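Local coordinates for protein PvdO (Pseudomonas aeruginosa, PDB 5HHA) that probably acts in the periplasm in maturation of a chromophore, carries a bound calcium ion and belongs to the formylglycine-generating enzyme family, at residues A[98-103]-A[127-132]; A[132-137]-A[149-154]; A[208-213]-A[279-284]. One frame throughout, in Å; residues are numbered along the deposited sequence. Where two conformers were deposited one is given.

Contact 1. Residues A[98-103]-A[127-132]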
ATOM      1  N   VAL A  98      12.684  13.449 -14.449  1.00 14.72           N
ATOM      2  CA  VAL A  98      11.279  13.757 -14.281  1.00 16.54           C
ATOM      3  C   VAL A  98      11.010  14.720 -13.133  1.00 18.62           C
ATOM      4  O   VAL A  98      11.666  14.677 -12.097  1.00 18.47           O
ATOM      5  CB  VAL A  98      10.519  12.463 -14.044  1.00 20.47           C
ATOM      6  CG1 VAL A  98       9.180  12.728 -13.366  1.00 22.13           C
ATOM      7  CG2 VAL A  98      10.357  11.751 -15.368  1.00 23.41           C
ATOM      8  N   LYS A  99      10.050  15.625 -13.353  1.00 17.63           N
ATOM      9  CA  LYS A  99       9.535  16.479 -12.291  1.00 17.46           C
ATOM     10  C   LYS A  99       8.063  16.128 -12.086  1.00 17.30           C
ATOM     11  O   LYS A  99       7.263  16.088 -13.040  1.00 20.52           O
ATOM     12  CB  LYS A  99       9.739  17.973 -12.604  1.00 22.63           C
ATOM     13  CG  LYS A  99       9.518  18.915 -11.418  1.00 21.57           C
ATOM     14  CD  LYS A  99       9.826  20.369 -11.793  1.00 26.82           C
ATOM     15  CE  LYS A  99       9.409  21.354 -10.709  1.00 28.26           C
ATOM     16  NZ  LYS A  99       9.707  22.793 -11.074  1.00 30.75           N
ATOM     17  N   LEU A 100       7.741  15.819 -10.832  1.00 15.24           N
ATOM     18  CA  LEU A 100       6.389  15.487 -10.438  1.00 14.99           C
ATOM     19  C   LEU A 100       5.578  16.759 -10.337  1.00 12.39           C
ATOM     20  O   LEU A 100       6.067  17.781  -9.843  1.00 14.13           O
ATOM     21  CB  LEU A 100       6.430  14.783  -9.086  1.00 12.40           C
ATOM     22  CG  LEU A 100       7.200  13.457  -9.095  1.00 15.37           C
ATOM     23  CD1 LEU A 100       7.390  12.924  -7.687  1.00 15.14           C
ATOM     24  CD2 LEU A 100       6.506  12.416  -9.984  1.00 15.04           C
ATOM     25  N   ALA A 101       4.336  16.683 -10.781  1.00 13.48           N
ATOM     26  CA  ALA A 101       3.421  17.809 -10.702  1.00 13.56           C
ATOM     27  C   ALA A 101       3.089  18.146  -9.258  1.00 13.27           C
ATOM     28  O   ALA A 101       3.087  17.270  -8.386  1.00 12.63           O
ATOM     29  CB  ALA A 101       2.137  17.494 -11.471  1.00 14.99           C
ATOM     30  N   ASP A 102       2.826  19.428  -8.989  1.00 13.23           N
ATOM     31  CA  ASP A 102       2.369  19.856  -7.678  1.00 12.41           C
ATOM     32  C   ASP A 102       0.931  19.455  -7.472  1.00 14.12           C
ATOM     33  O   ASP A 102       0.182  19.272  -8.436  1.00 16.58           O
ATOM     34  CB  ASP A 102       2.463  21.379  -7.545  1.00 15.04           C
ATOM     35  CG  ASP A 102       3.884  21.889  -7.571  1.00 17.07           C
ATOM     36  OD1 ASP A 102       4.855  21.113  -7.498  1.00 17.91           O
ATOM     37  OD2 ASP A 102       4.039  23.134  -7.644  1.00 22.43           O
ATOM     38  N   GLY A 103       0.515  19.344  -6.217  1.00 15.38           N
ATOM     39  CA  GLY A 103      -0.801  18.835  -5.910  1.00 18.20           C
ATOM     40  C   GLY A 103      -1.917  19.811  -5.641  1.00 42.18           C
ATOM     41  O   GLY A 103      -1.881  20.972  -6.050  1.00 45.90           O
ATOM     42  N   VAL A 127       5.586  10.004  -1.197  1.00  8.75           N
ATOM     43  CA  VAL A 127       4.216  10.480  -1.287  1.00  7.83           C
ATOM     44  C   VAL A 127       4.153  11.536  -2.406  1.00  9.22           C
ATOM     45  O   VAL A 127       5.142  11.751  -3.127  1.00 10.35           O
ATOM     46  CB  VAL A 127       3.751  11.070   0.065  1.00  8.13           C
ATOM     47  CG1 VAL A 127       3.644   9.974   1.124  1.00  9.36           C
ATOM     48  CG2 VAL A 127       4.671  12.216   0.541  1.00 10.35           C
ATOM     49  N   CYS A 128       3.002  12.183  -2.557  1.00  8.40           N
ATOM     50  CA  CYS A 128       2.869  13.301  -3.489  1.00  8.41           C
ATOM     51  C   CYS A 128       3.082  12.851  -4.914  1.00 10.13           C
ATOM     52  O   CYS A 128       3.571  13.623  -5.755  1.00 10.50           O
ATOM     53  CB  CYS A 128       3.795  14.458  -3.079  1.00 10.12           C
ATOM     54  SG  CYS A 128       3.278  15.250  -1.557  1.00 10.73           S
ATOM     55  N   VAL A 129       2.652  11.614  -5.176  1.00  9.04           N
ATOM     56  CA  VAL A 129       2.650  10.980  -6.488  1.00  9.40           C
ATOM     57  C   VAL A 129       1.222  10.588  -6.883  1.00  9.82           C
ATOM     58  O   VAL A 129       0.414  10.162  -6.036  1.00  9.07           O
ATOM     59  CB  VAL A 129       3.533   9.715  -6.505  1.00  9.52           C
ATOM     60  CG1 VAL A 129       5.015  10.079  -6.511  1.00 12.14           C
ATOM     61  CG2 VAL A 129       3.193   8.762  -5.345  1.00 10.91           C
ATOM     62  N   ASP A 130       0.887  10.746  -8.159  1.00  9.42           N
ATOM     63  CA  ASP A 130      -0.408  10.276  -8.632  1.00 10.17           C
ATOM     64  C   ASP A 130      -0.286   8.861  -9.194  1.00  8.89           C
ATOM     65  O   ASP A 130       0.747   8.228  -9.184  1.00 10.04           O
ATOM     66  CB  ASP A 130      -1.135  11.273  -9.593  1.00  9.98           C
ATOM     67  CG  ASP A 130      -0.572  11.301 -11.006  1.00 11.49           C
ATOM     68  OD1 ASP A 130       0.356  10.557 -11.323  1.00 13.05           O
ATOM     69  OD2 ASP A 130      -1.107  12.099 -11.829  1.00 14.22           O
ATOM     70  N   TYR A 131      -1.411   8.358  -9.664  1.00  8.84           N
ATOM     71  CA  TYR A 131      -1.494   6.976 -10.136  1.00  9.47           C
ATOM     72  C   TYR A 131      -0.538   6.721 -11.306  1.00  9.35           C
ATOM     73  O   TYR A 131       0.193   5.747 -11.328  1.00 10.62           O
ATOM     74  CB  TYR A 131      -2.947   6.715 -10.523  1.00 11.00           C
ATOM     75  CG  TYR A 131      -3.348   5.370 -11.074  1.00  9.62           C
ATOM     76  CD1 TYR A 131      -3.281   5.110 -12.435  1.00 11.48           C
ATOM     77  CD2 TYR A 131      -3.916   4.402 -10.254  1.00 11.05           C
ATOM     78  CE1 TYR A 131      -3.741   3.913 -12.975  1.00 12.41           C
ATOM     79  CE2 TYR A 131      -4.387   3.187 -10.788  1.00  9.87           C
ATOM     80  CZ  TYR A 131      -4.283   2.956 -12.145  1.00 10.06           C
ATOM     81  OH  TYR A 131      -4.771   1.781 -12.708  1.00 11.71           O
ATOM     82  N   ASN A 132      -0.554   7.626 -12.278  1.00 10.47           N
ATOM     83  CA  ASN A 132       0.339   7.505 -13.426  0.61 12.63           C
ATOM     84  C   ASN A 132       1.814   7.605 -13.053  1.00 11.62           C
ATOM     85  O   ASN A 132       2.658   6.935 -13.644  1.00 12.63           O
ATOM     86  CB  ASN A 132      -0.007   8.578 -14.459  0.61 15.23           C
ATOM     87  CG  ASN A 132       0.623   8.311 -15.799  0.61 18.50           C
ATOM     88  OD1 ASN A 132       0.244   7.374 -16.496  0.61 23.88           O
ATOM     89  ND2 ASN A 132       1.595   9.130 -16.165  0.61 20.49           N
TER
HETATM   90  O   HOH W   1       3.988  16.471  -5.910  1.00 12.12           O

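Contact 2. Residues A[132-137]-A[149-154]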
ATOM      1  N   ASN A 132      -0.554   7.626 -12.278  1.00 10.47           N
ATOM      2  CA  ASN A 132       0.339   7.505 -13.426  0.61 12.63           C
ATOM      3  C   ASN A 132       1.814   7.605 -13.053  1.00 11.62           C
ATOM      4  O   ASN A 132       2.658   6.935 -13.644  1.00 12.63           O
ATOM      5  CB  ASN A 132      -0.007   8.578 -14.459  0.61 15.23           C
ATOM      6  CG  ASN A 132       0.623   8.311 -15.799  0.61 18.50           C
ATOM      7  OD1 ASN A 132       0.244   7.374 -16.496  0.61 23.88           O
ATOM      8  ND2 ASN A 132       1.595   9.130 -16.165  0.61 20.49           N
ATOM      9  N   ASP A 133       2.121   8.428 -12.054  1.00 12.10           N
ATOM     10  CA  ASP A 133       3.492   8.531 -11.599  1.00 12.34           C
ATOM     11  C   ASP A 133       3.994   7.169 -11.124  1.00 10.68           C
ATOM     12  O   ASP A 133       5.147   6.805 -11.353  1.00 12.26           O
ATOM     13  CB  ASP A 133       3.594   9.493 -10.414  1.00 11.27           C
ATOM     14  CG  ASP A 133       3.438  10.947 -10.794  1.00 14.22           C
ATOM     15  OD1 ASP A 133       3.832  11.337 -11.913  1.00 17.13           O
ATOM     16  OD2 ASP A 133       2.955  11.712  -9.934  1.00 13.44           O
ATOM     17  N   VAL A 134       3.138   6.438 -10.407  1.00 11.54           N
ATOM     18  CA  VAL A 134       3.484   5.101  -9.940  1.00 11.18           C
ATOM     19  C   VAL A 134       3.720   4.173 -11.123  1.00 10.57           C
ATOM     20  O   VAL A 134       4.690   3.416 -11.143  1.00 11.55           O
ATOM     21  CB  VAL A 134       2.390   4.527  -8.999  1.00 11.59           C
ATOM     22  CG1 VAL A 134       2.699   3.092  -8.648  1.00 12.03           C
ATOM     23  CG2 VAL A 134       2.298   5.369  -7.730  1.00 11.79           C
ATOM     24  N   LYS A 135       2.843   4.227 -12.112  1.00 11.07           N
ATOM     25  CA  LYS A 135       3.046   3.411 -13.301  1.00 11.25           C
ATOM     26  C   LYS A 135       4.372   3.763 -13.966  1.00 12.24           C
ATOM     27  O   LYS A 135       5.102   2.863 -14.418  1.00 12.99           O
ATOM     28  CB  LYS A 135       1.883   3.583 -14.284  1.00 13.31           C
ATOM     29  CG  LYS A 135       0.557   3.052 -13.728  1.00 15.08           C
ATOM     30  CD  LYS A 135      -0.616   3.275 -14.657  1.00 21.42           C
ATOM     31  CE  LYS A 135      -0.459   2.489 -15.944  1.00 32.17           C
ATOM     32  NZ  LYS A 135      -0.662   1.035 -15.714  1.00 41.00           N
ATOM     33  N   ASN A 136       4.697   5.051 -14.043  1.00 12.03           N
ATOM     34  CA  ASN A 136       5.967   5.468 -14.647  1.00 11.55           C
ATOM     35  C   ASN A 136       7.169   4.969 -13.883  1.00 12.60           C
ATOM     36  O   ASN A 136       8.152   4.524 -14.496  1.00 13.48           O
ATOM     37  CB  ASN A 136       6.035   6.980 -14.787  1.00 13.66           C
ATOM     38  CG  ASN A 136       5.102   7.518 -15.828  1.00 16.64           C
ATOM     39  OD1 ASN A 136       4.638   6.793 -16.698  1.00 17.32           O
ATOM     40  ND2 ASN A 136       4.833   8.809 -15.758  1.00 19.35           N
ATOM     41  N   TYR A 137       7.113   5.012 -12.555  1.00 12.83           N
ATOM     42  CA  TYR A 137       8.185   4.505 -11.721  1.00 13.29           C
ATOM     43  C   TYR A 137       8.367   3.011 -11.995  1.00 12.90           C
ATOM     44  O   TYR A 137       9.480   2.533 -12.147  1.00 13.89           O
ATOM     45  CB  TYR A 137       7.871   4.741 -10.229  1.00 10.49           C
ATOM     46  CG  TYR A 137       8.877   4.114  -9.286  1.00 12.48           C
ATOM     47  CD1 TYR A 137      10.105   4.718  -9.064  1.00 12.78           C
ATOM     48  CD2 TYR A 137       8.621   2.908  -8.636  1.00 11.54           C
ATOM     49  CE1 TYR A 137      11.038   4.151  -8.237  1.00 12.86           C
ATOM     50  CE2 TYR A 137       9.536   2.331  -7.810  1.00 12.61           C
ATOM     51  CZ  TYR A 137      10.745   2.953  -7.613  1.00 11.67           C
ATOM     52  OH  TYR A 137      11.628   2.340  -6.783  1.00 13.10           O
ATOM     53  N   TYR A 149       8.045  -5.174 -13.227  1.00 12.25           N
ATOM     54  CA  TYR A 149       7.463  -4.451 -12.099  1.00 12.87           C
ATOM     55  C   TYR A 149       6.152  -3.797 -12.514  1.00 11.07           C
ATOM     56  O   TYR A 149       5.936  -3.440 -13.665  1.00 12.25           O
ATOM     57  CB  TYR A 149       8.424  -3.385 -11.564  1.00 11.89           C
ATOM     58  CG  TYR A 149       9.522  -3.936 -10.701  1.00 11.86           C
ATOM     59  CD1 TYR A 149      10.730  -4.375 -11.260  1.00 13.83           C
ATOM     60  CD2 TYR A 149       9.385  -4.024  -9.321  1.00 11.95           C
ATOM     61  CE1 TYR A 149      11.729  -4.892 -10.474  1.00 14.77           C
ATOM     62  CE2 TYR A 149      10.395  -4.536  -8.522  1.00 12.26           C
ATOM     63  CZ  TYR A 149      11.568  -4.964  -9.103  1.00 13.15           C
ATOM     64  OH  TYR A 149      12.533  -5.468  -8.279  1.00 16.27           O
ATOM     65  N   ARG A 150       5.246  -3.631 -11.550  1.00 11.36           N
ATOM     66  CA  ARG A 150       3.920  -3.112 -11.816  1.00 10.29           C
ATOM     67  C   ARG A 150       3.267  -2.681 -10.501  1.00  9.62           C
ATOM     68  O   ARG A 150       3.777  -2.979  -9.440  1.00  9.54           O
ATOM     69  CB  ARG A 150       3.053  -4.183 -12.490  1.00 12.03           C
ATOM     70  CG  ARG A 150       2.952  -5.433 -11.675  1.00 11.38           C
ATOM     71  CD  ARG A 150       1.875  -6.362 -12.214  1.00 13.06           C
ATOM     72  NE  ARG A 150       1.919  -7.678 -11.582  1.00 15.12           N
ATOM     73  CZ  ARG A 150       1.386  -7.975 -10.402  1.00 13.50           C
ATOM     74  NH1 ARG A 150       0.717  -7.066  -9.709  1.00 11.70           N
ATOM     75  NH2 ARG A 150       1.474  -9.207  -9.927  1.00 15.35           N
ATOM     76  N   MET A 151       2.106  -2.043 -10.601  1.00 10.74           N
ATOM     77  CA  MET A 151       1.267  -1.808  -9.419  1.00  9.50           C
ATOM     78  C   MET A 151       0.763  -3.119  -8.834  1.00  8.89           C
ATOM     79  O   MET A 151       0.540  -4.088  -9.584  1.00  9.94           O
ATOM     80  CB  MET A 151       0.047  -0.977  -9.806  1.00 10.60           C
ATOM     81  CG  MET A 151       0.393   0.409 -10.309  1.00 12.70           C
ATOM     82  SD  MET A 151      -1.079   1.406 -10.639  1.00 12.58           S
ATOM     83  CE  MET A 151      -1.317   1.997  -9.021  1.00 16.57           C
ATOM     84  N   LEU A 152       0.478  -3.122  -7.530  1.00  8.71           N
ATOM     85  CA  LEU A 152      -0.315  -4.178  -6.919  1.00  8.41           C
ATOM     86  C   LEU A 152      -1.769  -4.057  -7.352  1.00  7.92           C
ATOM     87  O   LEU A 152      -2.279  -2.974  -7.592  1.00  8.81           O
ATOM     88  CB  LEU A 152      -0.287  -4.036  -5.396  1.00  8.97           C
ATOM     89  CG  LEU A 152       0.924  -4.627  -4.708  1.00  8.02           C
ATOM     90  CD1 LEU A 152       2.176  -3.872  -5.048  1.00  9.50           C
ATOM     91  CD2 LEU A 152       0.690  -4.622  -3.228  1.00  9.62           C
ATOM     92  N   SER A 153      -2.452  -5.197  -7.416  1.00  9.03           N
ATOM     93  CA  SER A 153      -3.894  -5.205  -7.450  1.00  7.86           C
ATOM     94  C   SER A 153      -4.437  -5.070  -6.022  1.00  7.20           C
ATOM     95  O   SER A 153      -3.741  -5.333  -5.039  1.00  7.78           O
ATOM     96  CB  SER A 153      -4.449  -6.468  -8.105  1.00 10.45           C
ATOM     97  OG  SER A 153      -4.270  -7.566  -7.235  1.00  8.88           O
ATOM     98  N   GLU A 154      -5.698  -4.686  -5.925  1.00  7.86           N
ATOM     99  CA  GLU A 154      -6.341  -4.545  -4.617  1.00  8.38           C
ATOM    100  C   GLU A 154      -6.317  -5.872  -3.872  1.00  7.76           C
ATOM    101  O   GLU A 154      -6.076  -5.931  -2.666  1.00  8.15           O
ATOM    102  CB  GLU A 154      -7.768  -4.030  -4.768  1.00  6.99           C
ATOM    103  CG  GLU A 154      -8.381  -3.637  -3.429  1.00  8.10           C
ATOM    104  CD  GLU A 154      -9.787  -3.085  -3.464  1.00  8.76           C
ATOM    105  OE1 GLU A 154     -10.434  -3.102  -4.526  1.00  9.41           O
ATOM    106  OE2 GLU A 154     -10.208  -2.581  -2.393  1.00  8.86           O
TER

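Contact 3. Residues A[208-213]-A[279-284]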
ATOM      1  N   PHE A 208       4.000 -12.618   6.629  1.00 10.80           N
ATOM      2  CA  PHE A 208       4.529 -12.690   5.266  1.00  9.74           C
ATOM      3  C   PHE A 208       5.829 -11.893   5.154  1.00 10.33           C
ATOM      4  O   PHE A 208       6.420 -11.846   4.081  1.00 11.99           O
ATOM      5  CB  PHE A 208       3.534 -12.148   4.244  1.00  9.55           C
ATOM      6  CG  PHE A 208       2.447 -13.116   3.811  1.00 10.47           C
ATOM      7  CD1 PHE A 208       2.356 -14.435   4.260  1.00 12.21           C
ATOM      8  CD2 PHE A 208       1.524 -12.673   2.889  1.00 10.82           C
ATOM      9  CE1 PHE A 208       1.326 -15.259   3.778  1.00 12.78           C
ATOM     10  CE2 PHE A 208       0.510 -13.477   2.429  1.00 11.89           C
ATOM     11  CZ  PHE A 208       0.410 -14.768   2.865  1.00 13.39           C
ATOM     12  N   GLY A 209       6.278 -11.268   6.226  1.00 10.22           N
ATOM     13  CA  GLY A 209       7.464 -10.442   6.132  1.00 10.38           C
ATOM     14  C   GLY A 209       7.202  -9.047   5.583  1.00 10.13           C
ATOM     15  O   GLY A 209       8.125  -8.354   5.147  1.00 11.14           O
ATOM     16  N   VAL A 210       5.950  -8.599   5.635  1.00 10.11           N
ATOM     17  CA  VAL A 210       5.576  -7.300   5.066  1.00  8.61           C
ATOM     18  C   VAL A 210       5.379  -6.292   6.194  1.00  9.23           C
ATOM     19  O   VAL A 210       4.822  -6.623   7.244  1.00  9.40           O
ATOM     20  CB  VAL A 210       4.284  -7.436   4.267  1.00  9.25           C
ATOM     21  CG1 VAL A 210       3.953  -6.118   3.587  1.00 10.05           C
ATOM     22  CG2 VAL A 210       4.419  -8.510   3.216  1.00 11.32           C
ATOM     23  N   TYR A 211       5.803  -5.042   5.980  1.00  8.77           N
ATOM     24  CA  TYR A 211       5.734  -3.972   6.979  1.00  9.36           C
ATOM     25  C   TYR A 211       4.772  -2.866   6.544  1.00  8.08           C
ATOM     26  O   TYR A 211       4.587  -2.615   5.345  1.00  8.85           O
ATOM     27  CB  TYR A 211       7.100  -3.310   7.145  1.00  8.89           C
ATOM     28  CG  TYR A 211       8.171  -4.207   7.724  1.00  9.03           C
ATOM     29  CD1 TYR A 211       8.895  -5.085   6.919  1.00 10.57           C
ATOM     30  CD2 TYR A 211       8.489  -4.125   9.068  1.00  9.94           C
ATOM     31  CE1 TYR A 211       9.878  -5.883   7.447  1.00 12.28           C
ATOM     32  CE2 TYR A 211       9.505  -4.914   9.605  1.00 11.52           C
ATOM     33  CZ  TYR A 211      10.173  -5.773   8.777  1.00 11.75           C
ATOM     34  OH  TYR A 211      11.182  -6.584   9.313  1.00 17.44           O
ATOM     35  N   ASP A 212       4.187  -2.204   7.531  1.00  8.40           N
ATOM     36  CA  ASP A 212       3.383  -0.987   7.353  1.00  7.61           C
ATOM     37  C   ASP A 212       2.096  -1.195   6.560  1.00  7.97           C
ATOM     38  O   ASP A 212       1.571  -0.228   6.007  1.00  8.15           O
ATOM     39  CB  ASP A 212       4.215   0.161   6.763  1.00  8.73           C
ATOM     40  CG  ASP A 212       5.311   0.630   7.697  1.00  8.60           C
ATOM     41  OD1 ASP A 212       5.016   0.937   8.879  1.00  8.74           O
ATOM     42  OD2 ASP A 212       6.492   0.689   7.266  1.00  9.61           O
ATOM     43  N   MET A 213       1.566  -2.410   6.533  1.00  8.18           N
ATOM     44  CA  MET A 213       0.315  -2.622   5.828  1.00  8.03           C
ATOM     45  C   MET A 213      -0.883  -2.006   6.555  1.00  7.18           C
ATOM     46  O   MET A 213      -1.969  -1.922   5.984  1.00  8.13           O
ATOM     47  CB  MET A 213       0.086  -4.109   5.587  1.00  8.91           C
ATOM     48  CG  MET A 213       0.860  -4.653   4.388  1.00  8.80           C
ATOM     49  SD  MET A 213       0.066  -4.147   2.846  1.00  9.23           S
ATOM     50  CE  MET A 213       0.914  -5.148   1.656  1.00  9.76           C
ATOM     51  N   GLY A 279       1.087   6.964  -0.776  1.00  7.82           N
ATOM     52  CA  GLY A 279       2.311   6.439  -1.366  1.00  7.95           C
ATOM     53  C   GLY A 279       1.965   5.194  -2.184  1.00  8.09           C
ATOM     54  O   GLY A 279       0.893   5.126  -2.794  1.00  7.65           O
ATOM     55  N   PHE A 280       2.860   4.201  -2.189  1.00  7.05           N
ATOM     56  CA  PHE A 280       2.636   3.038  -3.048  1.00  6.69           C
ATOM     57  C   PHE A 280       3.629   1.956  -2.781  1.00  7.39           C
ATOM     58  O   PHE A 280       4.724   2.215  -2.279  1.00  8.12           O
ATOM     59  CB  PHE A 280       2.687   3.405  -4.531  1.00  8.74           C
ATOM     60  CG  PHE A 280       4.043   3.895  -5.002  1.00  9.11           C
ATOM     61  CD1 PHE A 280       4.463   5.201  -4.762  1.00 10.13           C
ATOM     62  CD2 PHE A 280       4.882   3.065  -5.742  1.00 10.34           C
ATOM     63  CE1 PHE A 280       5.674   5.654  -5.235  1.00 10.44           C
ATOM     64  CE2 PHE A 280       6.105   3.515  -6.209  1.00 10.55           C
ATOM     65  CZ  PHE A 280       6.493   4.812  -5.969  1.00 11.79           C
ATOM     66  N   ARG A 281       3.236   0.730  -3.105  1.00  8.15           N
ATOM     67  CA  ARG A 281       4.159  -0.385  -3.241  1.00  8.48           C
ATOM     68  C   ARG A 281       4.255  -0.730  -4.732  1.00  8.15           C
ATOM     69  O   ARG A 281       3.453  -0.289  -5.549  1.00  8.73           O
ATOM     70  CB  ARG A 281       3.664  -1.601  -2.456  1.00  7.89           C
ATOM     71  CG  ARG A 281       3.624  -1.386  -0.982  1.00  8.53           C
ATOM     72  CD  ARG A 281       3.092  -2.605  -0.236  1.00  8.63           C
ATOM     73  NE  ARG A 281       2.718  -2.186   1.088  1.00  8.59           N
ATOM     74  CZ  ARG A 281       3.475  -2.282   2.179  1.00  7.72           C
ATOM     75  NH1 ARG A 281       4.618  -2.960   2.185  1.00  8.79           N
ATOM     76  NH2 ARG A 281       3.060  -1.715   3.300  1.00  7.28           N
ATOM     77  N   VAL A 282       5.253  -1.558  -5.059  1.00  8.39           N
ATOM     78  CA  VAL A 282       5.319  -2.188  -6.355  1.00  8.89           C
ATOM     79  C   VAL A 282       5.342  -3.693  -6.177  1.00  8.84           C
ATOM     80  O   VAL A 282       5.737  -4.233  -5.139  1.00  9.14           O
ATOM     81  CB  VAL A 282       6.560  -1.729  -7.184  1.00  9.99           C
ATOM     82  CG1 VAL A 282       6.458  -0.263  -7.573  1.00 11.71           C
ATOM     83  CG2 VAL A 282       7.879  -1.989  -6.455  1.00 10.83           C
ATOM     84  N   ALA A 283       4.942  -4.359  -7.254  1.00  8.99           N
ATOM     85  CA  ALA A 283       4.961  -5.817  -7.328  1.00  9.75           C
ATOM     86  C   ALA A 283       5.877  -6.240  -8.465  1.00 10.86           C
ATOM     87  O   ALA A 283       6.092  -5.472  -9.401  1.00 11.45           O
ATOM     88  CB  ALA A 283       3.558  -6.363  -7.554  1.00  9.97           C
ATOM     89  N   ARG A 284       6.335  -7.484  -8.396  1.00 12.68           N
ATOM     90  CA  ARG A 284       7.273  -8.016  -9.379  1.00 15.19           C
ATOM     91  C   ARG A 284       6.922  -9.469  -9.653  1.00 14.44           C
ATOM     92  O   ARG A 284       6.787 -10.260  -8.719  1.00 13.33           O
ATOM     93  CB  ARG A 284       8.702  -7.863  -8.846  1.00 17.32           C
ATOM     94  CG  ARG A 284       9.687  -8.975  -9.178  1.00 30.52           C
ATOM     95  CD  ARG A 284      10.744  -8.508 -10.131  1.00 27.92           C
ATOM     96  NE  ARG A 284      12.117  -8.929  -9.797  1.00 23.29           N
ATOM     97  CZ  ARG A 284      12.590 -10.170  -9.928  1.00 20.40           C
ATOM     98  NH1 ARG A 284      11.805 -11.156 -10.314  1.00 22.35           N
ATOM     99  NH2 ARG A 284      13.849 -10.414  -9.641  1.00 22.40           N
TER

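Contact 1. Residues A[98-103]-A[127-132]
L100 reaches across to V129 and the two meet through single methyl groups. CD1 of L100 lies 3.9 Å from CG1 of V129, and the two branched side chains meet at an oblique angle. L100 has the most surface buried here, followed by V129 and then C128. The CB of L100 is directed at the other segment. Its CG sits beside the backbone N (chi1 -62°), which carries the CD1 methyl forward to V129. CG1 of V129 is likewise on the side of its own backbone N.

C128 takes part through its backbone. Its carbonyl O is 4.3 Å from L100 CD1, a loose approach to the same methyl. The sulfur turns elsewhere and forms the disulfide with C111, which lies in the long loop between the two segments.

One water joins the backbones. It donates to O of A101 at 2.8 Å and to O of C128 at 2.9 Å. The C128 carbonyl also accepts a bond from NH1 of R274, so it has two donors.

The contact packs the loop that follows helix 86-96 onto the turn that leads into helix 131-145. D130 is the N-cap of that helix, its OD1 bonding to N of D133. L89 of helix 86-96 touches both L100 and V129, and L93 adds to the cover of L100.

The direct chemistry is therefore apolar and small in area. The polar link between the segments is indirect: the water ties two carbonyls that could not bond to each other. Separately, the covalent bond to C111 ties C128 to the intervening loop.

Contact 2. Residues A[132-137]-A[149-154]
M151 has CG beside its backbone N (chi1 -63°), continues extended through chi2, and bends at chi3 (85°). V134 has CG1 trans to its backbone N (chi1 174°). These torsions bring CG of M151 to 3.9 Å from CG1 of V134. The bend at chi3 brings the terminal CE of M151 back to 4.2 Å from CG1 of V134. CG1 thus meets carbons on both sides of the sulfur, and the two side chains cross at about a right angle.

K135 adds a second contact from the next position on the helix. Its CG is 3.9 Å from SD of M151, again with the chains nearly perpendicular. The lysine touches with its aliphatic part, near the exposed margin of the contact.

The contact packs helix 131-145 against segment 149-154, which includes strand 149-150 of the sheet. W220 of strand 218-221 touches both V134 and M151, and F280 also covers V134.

The CB of R150 is directed away from the helix. NH1 of R150 donates to O of M151 at 3.0 Å, with the acceptor close to the guanidinium plane. NH1 also forms a salt bridge with E156, and NE one with E285.

Helix and segment 149-154 thus meet by dispersion contacts around the thioether of M151, to which K135 contributes its aliphatic part. The R150 guanidinium lies outside this apolar patch, where it holds the M151 carbonyl.

Contact 3. Residues A[208-213]-A[279-284]
The segments approach without pairing as strands: the nearest CA atoms, those of M213 and R281, are 10.1 Å apart, and the long R281 side chain spans the gap. It runs extended from CG to NE and delivers its guanidinium to the carbonyl of Y211. NH2 of R281 donates to O of Y211 at 2.7 Å (N-H...O angle 155°), in the carbonyl plane and close to the guanidinium plane. NH1 of R281 adds a weak bond to O of Y211 at 3.2 Å.

M213 covers one face of the guanidinium. Its chain bends at chi2 (-76°), and its CE sits over the outer part of that face, 3.5 Å from NE of R281. V210 comes in obliquely, with CG1 3.5 Å from R281 NH1. R281 lies in strand 278-285, in the break between its two paired parts, and this strand runs through the mixed sheet of the FGE-sulfatase family domain. The loop 208-213 precedes strand 218-221, which pairs parallel with 278-285.

The buried guanidinium has further partners: E219 makes a salt bridge to NE, and O of S80 accepts from NH1. The carboxylate of D212 does not touch the arginine: OD2 of D212 is 5.8 Å from NH2 of R281 and accepts from N of G201.

Contacts 1 and 2 follow one another along helix 131-145 and share N132; their centres are 13 Å apart. CE2 of Y131 packs 3.7 Å from CE of M151 where they meet. Contacts 2 and 3 have centres 12 Å apart and reach one sheet, in which strands 149-150 and 278-285 are antiparallel neighbours. O of R150 lies 2.8 Å from N of A283, a probable hydrogen bond. F280, in segment 279-284 of contact 3, packs on both other contacts: its CG is 3.6 Å from CG2 of V134, and its CD1 is 3.8 Å from CG2 of V129. In contact 3 the D212 side chain is about 10 Å from the calcium ion and about 6 Å from the side chain of N186, one of its ligands.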